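Long-range contacts in De novo designed protein CA01 (Synthetic construct, PDB 5E6G), which has no known natural function, being a computationally designed, all-helical protein made to adopt a structurally distinct fold: residues E28-A33 / E122-Q127; A33-L38 / E69-L74. One frame throughout, in Å; residues are numbered along the deposited sequence.

Interaction 1: residues E28-A33 / E122-Q127; sequences EEIRQA and EEFARQ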
# COMPACT_ATOMS: atom_id res chain seq x y z
N GLU A 28 8.59 -9.84 -6.27
CA GLU A 28 8.51 -9.35 -7.64
C GLU A 28 7.06 -9.16 -8.07
O GLU A 28 6.72 -8.17 -8.72
CB GLU A 28 9.23 -10.31 -8.59
CG GLU A 28 9.13 -9.95 -10.07
CD GLU A 28 9.68 -8.56 -10.38
OE1 GLU A 28 10.51 -8.06 -9.59
OE2 GLU A 28 9.28 -7.98 -11.41
N GLU A 29 6.21 -10.12 -7.72
CA GLU A 29 4.78 -10.03 -8.03
C GLU A 29 4.15 -8.82 -7.36
O GLU A 29 3.36 -8.10 -7.98
CB GLU A 29 4.05 -11.30 -7.58
CG GLU A 29 4.33 -12.52 -8.45
CD GLU A 29 3.63 -13.77 -7.94
OE1 GLU A 29 2.66 -13.63 -7.16
OE2 GLU A 29 4.04 -14.88 -8.33
N ILE A 30 4.49 -8.59 -6.10
CA ILE A 30 3.93 -7.48 -5.33
C ILE A 30 4.39 -6.14 -5.90
O ILE A 30 3.60 -5.20 -5.98
CB ILE A 30 4.32 -7.59 -3.84
CG1 ILE A 30 3.67 -8.83 -3.22
CG2 ILE A 30 3.89 -6.34 -3.07
CD1 ILE A 30 4.15 -9.16 -1.82
N ARG A 31 5.66 -6.05 -6.29
CA ARG A 31 6.19 -4.82 -6.88
C ARG A 31 5.49 -4.50 -8.19
O ARG A 31 5.22 -3.34 -8.50
CB ARG A 31 7.70 -4.93 -7.11
CG ARG A 31 8.54 -4.81 -5.84
CD ARG A 31 10.00 -4.54 -6.17
NE ARG A 31 10.60 -5.59 -6.99
CZ ARG A 31 11.23 -6.65 -6.51
NH1 ARG A 31 11.37 -6.83 -5.20
NH2 ARG A 31 11.74 -7.55 -7.35
N GLN A 32 5.20 -5.55 -8.97
CA GLN A 32 4.49 -5.39 -10.23
C GLN A 32 3.04 -4.97 -10.00
O GLN A 32 2.51 -4.12 -10.71
CB GLN A 32 4.56 -6.68 -11.04
CG GLN A 32 5.92 -6.96 -11.65
CD GLN A 32 6.06 -8.37 -12.17
OE1 GLN A 32 5.16 -9.19 -12.01
NE2 GLN A 32 7.19 -8.67 -12.80
N ALA A 33 2.41 -5.58 -9.00
CA ALA A 33 1.05 -5.23 -8.63
C ALA A 33 1.00 -3.78 -8.16
O ALA A 33 0.06 -3.06 -8.46
CB ALA A 33 0.53 -6.16 -7.55
N GLU A 122 -0.70 -10.10 -5.85
CA GLU A 122 -1.59 -9.04 -6.29
C GLU A 122 -2.61 -8.71 -5.21
O GLU A 122 -2.82 -7.55 -4.88
CB GLU A 122 -2.30 -9.43 -7.59
CG GLU A 122 -3.16 -8.32 -8.17
CD GLU A 122 -3.79 -8.70 -9.49
OE1 GLU A 122 -3.59 -9.85 -9.95
OE2 GLU A 122 -4.50 -7.85 -10.08
N GLU A 123 -3.24 -9.75 -4.66
CA GLU A 123 -4.20 -9.58 -3.57
C GLU A 123 -3.55 -8.87 -2.38
O GLU A 123 -4.13 -7.96 -1.80
CB GLU A 123 -4.74 -10.93 -3.12
CG GLU A 123 -5.70 -11.59 -4.10
CD GLU A 123 -6.19 -12.94 -3.61
OE1 GLU A 123 -5.43 -13.93 -3.73
OE2 GLU A 123 -7.33 -13.02 -3.10
N PHE A 124 -2.35 -9.32 -2.03
CA PHE A 124 -1.58 -8.71 -0.95
C PHE A 124 -1.40 -7.22 -1.19
O PHE A 124 -1.67 -6.41 -0.31
CB PHE A 124 -0.21 -9.39 -0.83
CG PHE A 124 0.67 -8.81 0.24
CD1 PHE A 124 1.47 -7.71 -0.01
CD2 PHE A 124 0.70 -9.38 1.51
CE1 PHE A 124 2.27 -7.18 0.98
CE2 PHE A 124 1.50 -8.85 2.50
CZ PHE A 124 2.29 -7.75 2.23
N ALA A 125 -0.96 -6.87 -2.39
CA ALA A 125 -0.70 -5.47 -2.74
C ALA A 125 -1.97 -4.63 -2.65
O ALA A 125 -1.96 -3.55 -2.06
CB ALA A 125 -0.10 -5.38 -4.13
N ARG A 126 -3.06 -5.12 -3.23
CA ARG A 126 -4.30 -4.36 -3.28
C ARG A 126 -4.89 -4.14 -1.89
O ARG A 126 -5.20 -3.01 -1.51
CB ARG A 126 -5.33 -5.07 -4.17
CG ARG A 126 -4.94 -5.09 -5.63
CD ARG A 126 -6.13 -5.33 -6.54
NE ARG A 126 -5.76 -5.13 -7.94
CZ ARG A 126 -5.65 -3.95 -8.53
NH1 ARG A 126 -5.88 -2.83 -7.84
NH2 ARG A 126 -5.32 -3.87 -9.80
N GLN A 127 -5.04 -5.22 -1.13
CA GLN A 127 -5.63 -5.14 0.20
C GLN A 127 -4.76 -4.33 1.16
O GLN A 127 -5.28 -3.66 2.06
CB GLN A 127 -5.87 -6.54 0.76
CG GLN A 127 -6.97 -7.29 0.03
CD GLN A 127 -7.16 -8.70 0.53
OE1 GLN A 127 -6.98 -8.98 1.72
NE2 GLN A 127 -7.53 -9.60 -0.37
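Glu122 starts the contact from its backbone: its CA lies 3.8 Å from CB of Ala33, and the two CA atoms, 5.2 Å apart, are the nearest CA pair between the two segments. Its side chain leaves along the edge of the interface, CG lying 4.3 Å from CB of Ala33, and the extended chain carries its carboxylate toward Arg126, one turn further along the same helix. There OE2 lies in the guanidinium plane, 3.7 Å from NE of Arg126, a long salt bridge at the solvent-facing border. Two residues on, Phe124 has its CG anti to the backbone N (chi1 179°), which swings the ring into the core beside Ile30. CD1 of Ile30 meets the ring obliquely at Phe124 CD1, 3.5 Å away, while CG1 and CG2 of Ile30 stand slightly farther from the same ring atom. Since CG1 of Ile30 is anti to its carbonyl carbon (chi1 -66°), the long branch brings its end methyl nearer to the other helix than CB alone would point. Trimming Ile30 to an alanine here would probably open a gap beside the Phe124 ring and leave the ring freer to shift. Ala125 closes the seam: its CB rests 3.6 Å from CB of Ala33 and 4.2 Å from CG2 of Ile30. Arg126 then hydrogen-bonds through NH1 to Gln40, farther along helix 24-50, and Leu110, Leu114, Ile80 and Val84 also pack on Phe124. No hydrogen bond joins the segments. With methyl against methyl at Ala33 and Ala125, the axes come within 8.3 Å while crossing at -47°, a close alanine-lined crossing in the apolar core of a compact helical fold, with charged side chains at its border.

Interaction 2: residues A33-L38 / E69-L74; sequences ALEKIL and EAYRLL
The main bump here is Leu34, whose CD1 methyl is pushed against the backbone of helix 54-75 where Ala70 gives way to Tyr71. It lies 3.9 Å from both N and CA of Tyr71. The hollow that receives it is walled by three side chains: CB of Ala70, CB of Tyr71 and CD1 of Leu74, each 4.2 Å from the same methyl. Ala70 keeps its wall low, and Leu74, one turn along from it, supplies a higher one. With CG anti to the carbonyl carbon (chi1 -74°), Leu34 reaches across to helix 54-75, where the axes of the two segments approach to 10.0 Å.

Tyr71 is the answering bump. Its ring passes beside Leu34, whose CB sits at the ring edge near the plane, and goes on toward Glu35. CG of Glu35 meets it obliquely, 3.8 Å from CE2 of Tyr71, so the aliphatic part of an exposed acid borders the ring, while the carboxylate plane is turned 65° from that of the ring. On another side of helix 24-50, NZ of Lys36 bends back to donate to O of Ala33 at 3.0 Å; this lysine and Ile37 N approach that oxygen from opposite faces of the carbonyl plane.

The helices run nearly antiparallel, 153° between directions, and this interface is apolar with no hydrogen bond across it. Leu38 extends it toward Tyr64, Ala67 and Leu68 of helix 54-75. Helix 80-93 packs against Leu74 through Ile80 and Ala83, and helix 121-130 reaches Leu34 through Val129 and Ile37 through Ala125, so helices 54-75 and 121-130 pack on adjoining sides of helix 24-50, and Leu34 touches both.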
# COMPACT_ATOMS: atom_id res chain seq x y z
N ALA A 33 2.41 -5.58 -9.00
CA ALA A 33 1.05 -5.23 -8.63
C ALA A 33 1.00 -3.78 -8.16
O ALA A 33 0.06 -3.06 -8.46
CB ALA A 33 0.53 -6.16 -7.55
N LEU A 34 2.01 -3.36 -7.41
CA LEU A 34 2.07 -2.00 -6.90
C LEU A 34 2.26 -0.98 -8.02
O LEU A 34 1.80 0.16 -7.91
CB LEU A 34 3.19 -1.86 -5.87
CG LEU A 34 2.92 -2.51 -4.51
CD1 LEU A 34 4.21 -2.71 -3.75
CD2 LEU A 34 1.94 -1.67 -3.70
N GLU A 35 2.92 -1.38 -9.10
CA GLU A 35 3.14 -0.49 -10.23
C GLU A 35 1.83 -0.07 -10.87
O GLU A 35 1.60 1.12 -11.11
CB GLU A 35 4.03 -1.16 -11.29
CG GLU A 35 5.51 -0.88 -11.13
CD GLU A 35 6.32 -1.32 -12.33
OE1 GLU A 35 6.43 -0.54 -13.30
OE2 GLU A 35 6.85 -2.46 -12.31
N LYS A 36 0.96 -1.03 -11.15
CA LYS A 36 -0.32 -0.74 -11.79
C LYS A 36 -1.25 -0.03 -10.80
O LYS A 36 -2.01 0.85 -11.19
CB LYS A 36 -0.97 -2.02 -12.32
CG LYS A 36 -1.69 -2.86 -11.27
CD LYS A 36 -1.58 -4.35 -11.58
CE LYS A 36 -2.42 -5.18 -10.63
NZ LYS A 36 -2.40 -4.66 -9.23
N ILE A 37 -1.16 -0.40 -9.53
CA ILE A 37 -1.95 0.23 -8.48
C ILE A 37 -1.66 1.73 -8.40
O ILE A 37 -2.58 2.54 -8.29
CB ILE A 37 -1.68 -0.42 -7.10
CG1 ILE A 37 -2.37 -1.78 -7.01
CG2 ILE A 37 -2.17 0.47 -5.96
CD1 ILE A 37 -1.94 -2.63 -5.82
N LEU A 38 -0.38 2.08 -8.44
CA LEU A 38 0.03 3.48 -8.43
C LEU A 38 -0.54 4.23 -9.63
O LEU A 38 -0.89 5.40 -9.53
CB LEU A 38 1.55 3.60 -8.42
CG LEU A 38 2.24 3.32 -7.08
CD1 LEU A 38 3.68 2.90 -7.29
CD2 LEU A 38 2.16 4.54 -6.17
N GLU A 69 6.14 3.95 -1.24
CA GLU A 69 7.15 3.58 -0.27
C GLU A 69 7.29 2.07 -0.16
O GLU A 69 8.40 1.54 -0.07
CB GLU A 69 6.82 4.18 1.10
CG GLU A 69 7.82 3.84 2.20
CD GLU A 69 9.20 4.44 1.95
OE1 GLU A 69 9.36 5.22 0.99
OE2 GLU A 69 10.12 4.12 2.73
N ALA A 70 6.16 1.37 -0.18
CA ALA A 70 6.17 -0.09 -0.14
C ALA A 70 6.94 -0.63 -1.33
O ALA A 70 7.73 -1.57 -1.21
CB ALA A 70 4.76 -0.63 -0.13
N TYR A 71 6.72 -0.02 -2.49
CA TYR A 71 7.39 -0.43 -3.71
C TYR A 71 8.91 -0.29 -3.62
O TYR A 71 9.64 -1.23 -3.93
CB TYR A 71 6.86 0.39 -4.89
CG TYR A 71 7.62 0.17 -6.18
CD1 TYR A 71 8.73 0.95 -6.49
CD2 TYR A 71 7.24 -0.82 -7.07
CE1 TYR A 71 9.44 0.75 -7.66
CE2 TYR A 71 7.95 -1.03 -8.24
CZ TYR A 71 9.04 -0.24 -8.54
OH TYR A 71 9.74 -0.45 -9.71
N ARG A 72 9.38 0.88 -3.19
CA ARG A 72 10.82 1.15 -3.18
C ARG A 72 11.54 0.28 -2.15
O ARG A 72 12.70 -0.09 -2.35
CB ARG A 72 11.10 2.64 -2.92
CG ARG A 72 10.86 3.15 -1.50
CD ARG A 72 11.98 4.08 -1.03
NE ARG A 72 12.93 3.40 -0.14
CZ ARG A 72 14.26 3.45 -0.26
NH1 ARG A 72 14.84 4.15 -1.22
NH2 ARG A 72 15.02 2.79 0.61
N LEU A 73 10.85 -0.04 -1.06
CA LEU A 73 11.43 -0.89 -0.02
C LEU A 73 11.69 -2.29 -0.57
O LEU A 73 12.75 -2.86 -0.34
CB LEU A 73 10.51 -0.95 1.19
CG LEU A 73 10.51 0.29 2.08
CD1 LEU A 73 9.33 0.28 3.04
CD2 LEU A 73 11.82 0.41 2.85
N LEU A 74 10.71 -2.83 -1.30
CA LEU A 74 10.86 -4.14 -1.91
C LEU A 74 11.91 -4.12 -3.02
O LEU A 74 12.60 -5.12 -3.25
CB LEU A 74 9.52 -4.62 -2.47
CG LEU A 74 8.42 -4.91 -1.45
CD1 LEU A 74 7.13 -5.30 -2.16
CD2 LEU A 74 8.84 -6.00 -0.47

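Both interactions use the long helix 24-50, in consecutive segments that share Ala33, and their centres lie about 8 Å apart. Interaction 2 pairs it nearly antiparallel with helix 54-75, the next along the chain; interaction 1 brings in helix 121-130, the last, at a steeper crossing. The 33-38/69-74 contact is thus nested inside the loop closed by 28-33/122-127. They meet directly: Ile30 CG2 is 3.5 Å from Leu74 CD1, joining the two apolar patches, while Arg126 NH2 and Lys36 NZ bring like charges close, near Glu122. Helix 24-50, the first, thus packs against both the second helix and the last, so that the start and end of the chain share one core.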